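Local coordinates for protein copper-containing nitrite reductase (Hyphomicrobium denitrificans 1NES1, PDB 6TFO) that probably reduces nitrite to nitric oxide as a copper enzyme, taking its electrons from a cytochrome c, at residues P269-T273 / N274-G278. Sequence-based numbering, arbitrary orientation.
Sequences PNHIT and NGMYG. With CU (copper (II) ion), chain J.
Met276 N donates to His271 O at 3.2 Å, with an N-H...O angle of 152°, and Gly275 N makes a weak bond to Ile272 O at 2.9 Å; with the positive phi of Gly275 (134°), this pair defines a Schellman motif ending helix 268-274. On the copper-facing side of the turn, His271 and Met276 run side by side in the same direction: His271 ND1 binds the copper ion at 2.1 Å and Met276 SD binds it at 2.5 Å. Met276 SD lies at the edge of the imidazole, near its plane, carried there by CG anti to the carbonyl carbon (chi1 -57°) and an extended chi2. His222 and Cys263 complete this type 1 site. One turn back, Asn274 N donates to Asn270 O at 3.1 Å, and Asn270 O sits over the face of the Asn274 amide, 3.4 Å from Asn274 CG. Without that amide, an alanine here would probably leave a gap beside Asn270 and Trp189. On the strand side, the Tyr277 ring presents CE2 edge-on to Ile272 O at 3.2 Å, while Ile272 CG2 packs on CD2. The turn thus probably helps set an imidazole nitrogen and a thioether sulfur on one copper, as in type 1 centres that transfer electrons.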
loop_
_atom_site.group_PDB
_atom_site.type_symbol
_atom_site.label_atom_id
_atom_site.label_comp_id
_atom_site.label_asym_id
_atom_site.label_seq_id
_atom_site.Cartn_x
_atom_site.Cartn_y
_atom_site.Cartn_z
ATOM N N PRO C 269 10.360 14.482 -29.502
ATOM C CA PRO C 269 9.788 15.156 -28.333
ATOM C C PRO C 269 10.839 15.421 -27.241
ATOM O O PRO C 269 10.774 16.452 -26.611
ATOM C CB PRO C 269 8.736 14.175 -27.810
ATOM C CG PRO C 269 8.387 13.305 -29.005
ATOM C CD PRO C 269 9.638 13.247 -29.855
ATOM N N ASN C 270 11.783 14.484 -27.056
ATOM C CA ASN C 270 12.866 14.564 -26.040
ATOM C C ASN C 270 13.816 15.698 -26.428
ATOM O O ASN C 270 14.077 16.579 -25.585
ATOM C CB ASN C 270 13.603 13.226 -25.896
ATOM C CG ASN C 270 14.611 13.189 -24.761
ATOM O OD1 ASN C 270 14.704 14.121 -23.959
ATOM N ND2 ASN C 270 15.364 12.102 -24.688
ATOM N N HIS C 271 14.315 15.672 -27.662
ATOM C CA HIS C 271 15.212 16.722 -28.219
ATOM C C HIS C 271 14.531 18.093 -28.111
ATOM O O HIS C 271 15.206 19.064 -27.762
ATOM C CB HIS C 271 15.619 16.345 -29.643
ATOM C CG HIS C 271 16.561 15.195 -29.679
ATOM N ND1 HIS C 271 17.915 15.365 -29.852
ATOM C CD2 HIS C 271 16.358 13.869 -29.549
ATOM C CE1 HIS C 271 18.511 14.190 -29.823
ATOM N NE2 HIS C 271 17.573 13.259 -29.653
ATOM N N ILE C 272 13.220 18.157 -28.332
ATOM C CA ILE C 272 12.475 19.447 -28.283
ATOM C C ILE C 272 12.358 19.923 -26.831
ATOM O O ILE C 272 12.839 21.050 -26.570
ATOM C CB ILE C 272 11.136 19.360 -29.034
ATOM C CG1 ILE C 272 11.374 19.268 -30.546
ATOM C CG2 ILE C 272 10.231 20.535 -28.679
ATOM C CD1 ILE C 272 10.137 18.887 -31.331
ATOM N N THR C 273 11.812 19.118 -25.906
ATOM C CA THR C 273 11.657 19.521 -24.473
ATOM C C THR C 273 12.997 20.009 -23.908
ATOM O O THR C 273 12.991 20.959 -23.087
ATOM C CB THR C 273 11.052 18.422 -23.582
ATOM O OG1 THR C 273 10.917 18.976 -22.272
ATOM C CG2 THR C 273 11.874 17.158 -23.504
ATOM N N ASN C 274 14.102 19.386 -24.328
ATOM C CA ASN C 274 15.461 19.660 -23.788
ATOM C C ASN C 274 15.970 21.013 -24.277
ATOM O O ASN C 274 16.890 21.536 -23.626
ATOM C CB ASN C 274 16.422 18.519 -24.117
ATOM C CG ASN C 274 16.301 17.359 -23.147
ATOM O OD1 ASN C 274 17.083 16.420 -23.218
ATOM N ND2 ASN C 274 15.319 17.399 -22.267
ATOM N N GLY C 275 15.423 21.528 -25.388
ATOM C CA GLY C 275 15.534 22.951 -25.773
ATOM C C GLY C 275 15.897 23.185 -27.232
ATOM O O GLY C 275 16.241 24.355 -27.548
ATOM N N MET C 276 15.801 22.162 -28.095
ATOM C CA MET C 276 16.281 22.232 -29.502
ATOM C C MET C 276 15.136 22.736 -30.399
ATOM O O MET C 276 14.590 21.957 -31.213
ATOM C CB MET C 276 16.853 20.887 -29.971
ATOM C CG MET C 276 17.989 20.388 -29.064
ATOM S SD MET C 276 19.069 19.092 -29.779
ATOM C CE MET C 276 20.105 20.121 -30.804
ATOM N N TYR C 277 14.809 24.029 -30.258
ATOM C CA TYR C 277 13.830 24.739 -31.117
ATOM C C TYR C 277 14.230 26.207 -31.280
ATOM O O TYR C 277 14.886 26.767 -30.390
ATOM C CB TYR C 277 12.414 24.596 -30.547
ATOM C CG TYR C 277 12.238 24.895 -29.075
ATOM C CD1 TYR C 277 11.950 26.180 -28.628
ATOM C CD2 TYR C 277 12.269 23.879 -28.128
ATOM C CE1 TYR C 277 11.726 26.453 -27.282
ATOM C CE2 TYR C 277 12.046 24.133 -26.778
ATOM C CZ TYR C 277 11.761 25.423 -26.354
ATOM O OH TYR C 277 11.542 25.684 -25.035
ATOM N N GLY C 278 13.817 26.809 -32.402
ATOM C CA GLY C 278 14.062 28.220 -32.767
ATOM C C GLY C 278 13.152 28.680 -33.888
ATOM O O GLY C 278 12.299 27.879 -34.356
HETATM CU CU CU J . 18.829 16.911 -30.979
#